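Local structure of DNA repair and recombination protein radB (Thermococcus kodakarensis, 2CVF) at residues A[42-47]-A[106-111]; A[50-55]-A[82-87]. The protein is probably involved in DNA repair and homologous recombination, binding DNA without promoting strand exchange and showing only very weak ATPase activity. All coordinates share one frame; numbering follows the deposited sequence.

Contact 1: A[42-47]-A[106-111]; sequences LLSGKK and FALVVV
Lys46 and Lys47 meet Phe106 and Ala107 where the chain enters two neighbouring inner strands of the RecA-like P-loop NTPase sheet. The 42-47 loop links helix 33-42 to strand 48-51. The 106-111 segment leads into strand 109-111, the neighbour of 48-51 in the parallel sheet. The CA atoms of Lys47 and Phe106 are 5.0 Å apart, the closest pair of CA atoms across the two segments. One weak hydrogen bond runs from Ala107 N to Lys47 O; it is well bent, with 119° at the hydrogen, and the position of that oxygen is less sure. The pairing continues beyond the loop, where Leu108 and Val110 both bond to the backbone of Ala49.

The two side chains of the nearest pair meet at their bases. Lys47 CB lies 3.7 Å from Phe106 CB. Past that point they part. Lys47 CG stands beside its backbone N (chi1 -56°), and the chain bends at chi2, so the ammonium end leads away from 106-111. Phe106 CG sits between its own backbone N and carbonyl carbon (chi1 80°). This sets an edge of the ring toward Lys47 C, 3.5 Å from Phe106 CD2 and near the ring plane. The side chain also touches Ala49 and Ile147. Lys46 approaches more loosely; its CG comes to 4.3 Å from Phe106 CA.

Ala107 points its methyl at the loop and is buried there. The Ser44 hydroxyl makes a weak hydrogen bond back to Gly41 O, but the place of OG is uncertain. Ser44 also points across, and its CB is 3.9 Å from Ala107 CB.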
loop_
_atom_site.group_PDB
_atom_site.type_symbol
_atom_site.label_atom_id
_atom_site.label_comp_id
_atom_site.label_asym_id
_atom_site.label_seq_id
_atom_site.Cartn_x
_atom_site.Cartn_y
_atom_site.Cartn_z
ATOM N N LEU A 42 3.551 -12.511 0.109
ATOM C CA LEU A 42 3.865 -13.915 0.405
ATOM C C LEU A 42 3.921 -14.805 -0.858
ATOM O O LEU A 42 4.325 -15.984 -0.809
ATOM C CB LEU A 42 2.866 -14.479 1.429
ATOM C CG LEU A 42 1.348 -14.333 1.262
ATOM C CD1 LEU A 42 0.833 -13.356 2.281
ATOM C CD2 LEU A 42 0.903 -13.932 -0.159
ATOM N N LEU A 43 3.439 -14.257 -1.973
ATOM C CA LEU A 43 3.471 -14.983 -3.229
ATOM C C LEU A 43 4.520 -14.469 -4.261
ATOM O O LEU A 43 4.706 -15.076 -5.321
ATOM C CB LEU A 43 2.070 -15.064 -3.818
ATOM C CG LEU A 43 1.451 -16.462 -3.649
ATOM C CD1 LEU A 43 0.315 -16.612 -4.644
ATOM C CD2 LEU A 43 2.466 -17.578 -3.885
ATOM N N SER A 44 5.248 -13.407 -3.894
ATOM C CA SER A 44 6.282 -12.797 -4.727
ATOM C C SER A 44 7.550 -13.542 -4.424
ATOM O O SER A 44 8.651 -13.032 -4.623
ATOM C CB SER A 44 6.482 -11.295 -4.382
ATOM O OG SER A 44 7.454 -11.061 -3.357
ATOM N N GLY A 45 7.405 -14.745 -3.911
ATOM C CA GLY A 45 8.575 -15.518 -3.585
ATOM C C GLY A 45 9.090 -15.151 -2.210
ATOM O O GLY A 45 8.569 -15.631 -1.202
ATOM N N LYS A 46 10.048 -14.234 -2.174
ATOM C CA LYS A 46 10.674 -13.816 -0.918
ATOM C C LYS A 46 10.383 -12.407 -0.351
ATOM O O LYS A 46 9.818 -11.525 -1.007
ATOM C CB LYS A 46 12.184 -14.012 -1.022
ATOM C CG LYS A 46 12.855 -13.130 -2.062
ATOM C CD LYS A 46 12.520 -13.535 -3.475
ATOM C CE LYS A 46 13.597 -13.031 -4.427
ATOM N NZ LYS A 46 14.883 -13.752 -4.227
ATOM N N LYS A 47 10.830 -12.230 0.887
ATOM C CA LYS A 47 10.711 -11.001 1.682
ATOM C C LYS A 47 10.185 -9.642 1.140
ATOM O O LYS A 47 10.675 -9.071 0.152
ATOM C CB LYS A 47 12.006 -10.803 2.472
ATOM C CG LYS A 47 12.318 -12.016 3.346
ATOM C CD LYS A 47 13.814 -12.247 3.433
ATOM C CE LYS A 47 14.150 -13.423 4.314
ATOM N NZ LYS A 47 15.592 -13.453 4.634
ATOM N N PHE A 106 15.260 -8.604 -2.029
ATOM C CA PHE A 106 13.944 -8.970 -1.536
ATOM C C PHE A 106 12.871 -8.230 -2.317
ATOM O O PHE A 106 13.182 -7.260 -3.017
ATOM C CB PHE A 106 13.842 -8.710 -0.018
ATOM C CG PHE A 106 13.592 -7.290 0.335
ATOM C CD1 PHE A 106 14.560 -6.324 0.103
ATOM C CD2 PHE A 106 12.371 -6.902 0.880
ATOM C CE1 PHE A 106 14.314 -4.971 0.413
ATOM C CE2 PHE A 106 12.108 -5.561 1.195
ATOM C CZ PHE A 106 13.082 -4.592 0.963
ATOM N N ALA A 107 11.618 -8.673 -2.172
ATOM C CA ALA A 107 10.480 -8.106 -2.894
ATOM C C ALA A 107 10.025 -6.637 -2.715
ATOM O O ALA A 107 10.556 -5.749 -3.395
ATOM C CB ALA A 107 9.290 -9.058 -2.798
ATOM N N LEU A 108 9.020 -6.396 -1.856
ATOM C CA LEU A 108 8.426 -5.043 -1.644
ATOM C C LEU A 108 8.577 -4.281 -0.315
ATOM O O LEU A 108 9.380 -4.611 0.555
ATOM C CB LEU A 108 6.905 -5.067 -1.859
ATOM C CG LEU A 108 5.970 -5.802 -2.799
ATOM C CD1 LEU A 108 5.822 -7.206 -2.350
ATOM C CD2 LEU A 108 4.637 -5.075 -2.629
ATOM N N VAL A 109 7.686 -3.295 -0.170
ATOM C CA VAL A 109 7.575 -2.413 0.989
ATOM C C VAL A 109 6.142 -1.914 0.985
ATOM O O VAL A 109 5.590 -1.651 -0.071
ATOM C CB VAL A 109 8.478 -1.132 0.867
ATOM C CG1 VAL A 109 8.241 -0.191 2.051
ATOM C CG2 VAL A 109 9.967 -1.507 0.755
ATOM N N VAL A 110 5.525 -1.855 2.153
ATOM C CA VAL A 110 4.167 -1.334 2.273
ATOM C C VAL A 110 4.217 -0.557 3.580
ATOM O O VAL A 110 4.810 -1.050 4.542
ATOM C CB VAL A 110 3.079 -2.444 2.422
ATOM C CG1 VAL A 110 1.726 -1.848 2.234
ATOM C CG2 VAL A 110 3.253 -3.530 1.426
ATOM N N VAL A 111 3.628 0.643 3.603
ATOM C CA VAL A 111 3.582 1.509 4.795
ATOM C C VAL A 111 2.137 1.820 5.225
ATOM O O VAL A 111 1.209 1.572 4.459
ATOM C CB VAL A 111 4.311 2.839 4.545
ATOM C CG1 VAL A 111 5.826 2.661 4.700
ATOM C CG2 VAL A 111 3.974 3.333 3.156
#

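Contact 2: A[50-55]-A[82-87]; sequences YVDTEG and LFTPSD
At the C-terminal side of strand 48-51 in the RecA-like sheet, Val51, Asp52 and Thr53 run beside the loop Phe83-Thr84-Pro85-Ser86. The two chains head in similar directions, 32° apart. No direct hydrogen bond joins them, so the contact rests on van der Waals touches and one water. The Val51 and Phe83 side chains meet at an angle, with Val51 CG2 3.9 Å from Phe83 CB. Phe83 CG stands beside its backbone N (chi1 -66°), which carries the ring away from 50-55. Leu98 of helix 91-100 touches both side chains. This helix covers one face of the parallel sheet, where strand 80-81 lies outermost and the 82-87 loop leads on to the helix. Cutting Val51 back to an alanine is likely to open a gap beside Phe83 CB and Leu98 and to lose the packing on Val111.

The Asp52 and Thr84 side chains run alongside each other in one direction; Thr84 CG2 is 3.8 Å from Asp52 OD1. A cis peptide bond precedes Pro85. The Pro85 ring meets the Thr53 methyl, with Thr53 CG2 3.9 Å from Pro85 CD. The Thr53 hydroxyl bonds to Asp112 O. It also accepts from a water at 2.9 Å from OG1, and this water reaches Thr84 O through a weak 3.4 Å bond.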
loop_
_atom_site.group_PDB
_atom_site.type_symbol
_atom_site.label_atom_id
_atom_site.label_comp_id
_atom_site.label_asym_id
_atom_site.label_seq_id
_atom_site.Cartn_x
_atom_site.Cartn_y
_atom_site.Cartn_z
ATOM N N TYR A 50 7.050 -4.821 5.489
ATOM C CA TYR A 50 5.689 -4.363 5.746
ATOM C C TYR A 50 5.781 -3.494 7.000
ATOM O O TYR A 50 6.337 -3.892 8.036
ATOM C CB TYR A 50 4.753 -5.574 5.890
ATOM C CG TYR A 50 3.299 -5.254 6.140
ATOM C CD1 TYR A 50 2.794 -3.975 5.923
ATOM C CD2 TYR A 50 2.462 -6.200 6.719
ATOM C CE1 TYR A 50 1.498 -3.645 6.310
ATOM C CE2 TYR A 50 1.167 -5.878 7.101
ATOM C CZ TYR A 50 0.695 -4.597 6.903
ATOM O OH TYR A 50 -0.547 -4.249 7.375
ATOM N N VAL A 51 5.364 -2.250 6.832
ATOM C CA VAL A 51 5.428 -1.274 7.898
ATOM C C VAL A 51 4.025 -0.733 8.113
ATOM O O VAL A 51 3.417 -0.150 7.211
ATOM C CB VAL A 51 6.488 -0.148 7.572
ATOM C CG1 VAL A 51 6.107 1.190 8.180
ATOM C CG2 VAL A 51 7.834 -0.561 8.093
ATOM N N ASP A 52 3.466 -1.091 9.267
ATOM C CA ASP A 52 2.134 -0.648 9.646
ATOM C C ASP A 52 2.291 0.215 10.884
ATOM O O ASP A 52 3.243 0.059 11.634
ATOM C CB ASP A 52 1.146 -1.839 9.833
ATOM C CG ASP A 52 1.546 -2.812 10.962
ATOM O OD1 ASP A 52 2.504 -3.620 10.786
ATOM O OD2 ASP A 52 0.845 -2.789 12.007
ATOM N N THR A 53 1.460 1.232 11.001
ATOM C CA THR A 53 1.548 2.101 12.158
ATOM C C THR A 53 0.234 2.063 12.882
ATOM O O THR A 53 0.019 2.791 13.844
ATOM C CB THR A 53 1.865 3.537 11.762
ATOM O OG1 THR A 53 2.320 3.575 10.395
ATOM C CG2 THR A 53 2.943 4.114 12.707
ATOM N N GLU A 54 -0.661 1.224 12.381
ATOM C CA GLU A 54 -1.962 1.052 12.983
ATOM C C GLU A 54 -2.309 -0.401 12.759
ATOM O O GLU A 54 -1.439 -1.274 12.811
ATOM C CB GLU A 54 -2.986 2.000 12.343
ATOM C CG GLU A 54 -3.166 1.858 10.832
ATOM C CD GLU A 54 -3.762 3.108 10.204
ATOM O OE1 GLU A 54 -4.943 3.081 9.806
ATOM O OE2 GLU A 54 -3.040 4.115 10.107
ATOM N N GLY A 55 -3.588 -0.680 12.597
ATOM C CA GLY A 55 -3.989 -2.041 12.330
ATOM C C GLY A 55 -3.447 -2.437 10.970
ATOM O O GLY A 55 -2.909 -1.615 10.221
ATOM N N LEU A 82 9.253 -8.245 10.414
ATOM C CA LEU A 82 8.411 -7.782 11.530
ATOM C C LEU A 82 8.524 -6.326 12.062
ATOM O O LEU A 82 8.945 -6.105 13.206
ATOM C CB LEU A 82 8.523 -8.781 12.680
ATOM C CG LEU A 82 7.793 -10.122 12.506
ATOM C CD1 LEU A 82 8.231 -10.836 11.221
ATOM C CD2 LEU A 82 8.057 -10.994 13.735
ATOM N N PHE A 83 8.055 -5.356 11.261
ATOM C CA PHE A 83 8.132 -3.919 11.585
ATOM C C PHE A 83 6.793 -3.123 11.692
ATOM O O PHE A 83 5.716 -3.565 11.245
ATOM C CB PHE A 83 9.097 -3.231 10.597
ATOM C CG PHE A 83 10.556 -3.683 10.721
ATOM C CD1 PHE A 83 11.591 -2.857 10.288
ATOM C CD2 PHE A 83 10.893 -4.909 11.332
ATOM C CE1 PHE A 83 12.938 -3.244 10.475
ATOM C CE2 PHE A 83 12.220 -5.316 11.532
ATOM C CZ PHE A 83 13.254 -4.480 11.102
ATOM N N THR A 84 6.878 -1.959 12.336
ATOM C CA THR A 84 5.726 -1.086 12.567
ATOM C C THR A 84 6.063 0.391 12.219
ATOM O O THR A 84 6.415 0.666 11.066
ATOM C CB THR A 84 5.096 -1.318 14.001
ATOM O OG1 THR A 84 6.125 -1.598 14.961
ATOM C CG2 THR A 84 4.106 -2.474 13.984
ATOM N N PRO A 85 6.027 1.347 13.172
ATOM C CA PRO A 85 5.735 1.435 14.612
ATOM C C PRO A 85 4.278 1.801 14.934
ATOM O O PRO A 85 3.338 1.345 14.277
ATOM C CB PRO A 85 6.702 2.530 15.068
ATOM C CG PRO A 85 6.626 3.512 13.937
ATOM C CD PRO A 85 6.528 2.652 12.675
ATOM N N SER A 86 4.122 2.593 15.991
ATOM C CA SER A 86 2.836 3.101 16.463
ATOM C C SER A 86 3.143 4.446 17.178
ATOM O O SER A 86 2.373 4.966 17.993
ATOM C CB SER A 86 2.192 2.078 17.413
ATOM O OG SER A 86 2.212 0.760 16.869
ATOM N N ASP A 87 4.310 4.985 16.847
ATOM C CA ASP A 87 4.825 6.242 17.373
ATOM C C ASP A 87 5.128 6.971 16.075
ATOM O O ASP A 87 6.226 6.880 15.535
ATOM C CB ASP A 87 6.119 5.959 18.138
ATOM C CG ASP A 87 6.497 7.071 19.093
ATOM O OD1 ASP A 87 6.776 6.712 20.270
ATOM O OD2 ASP A 87 6.523 8.268 18.669
HETATM O O HOH W 1 5.173 3.551 9.823
#

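Overall arrangement
Contacts 1 and 2 share one parallel sheet, in which strands 109-111 and 48-51 are neighbours. Their centres are 16 Å apart. Contact 1 lies where the chain enters these strands; contact 2 lies toward the C-terminal side of 48-51. A probable hydrogen bond joins them, with Val51 N 2.6 Å from Val110 O. Val111 CG1 and Val51 CG1 pack at 3.8 Å beside it. Contact 2 is nearer the predicted ATP site: the side chain of Tyr50 is about 3 Å from that of Thr34 in the P-loop. In contact 1 the side chain of Leu108 is about 12 Å from that of Thr34. Strand 109-111 runs on to Asp112, probably the Walker B aspartate.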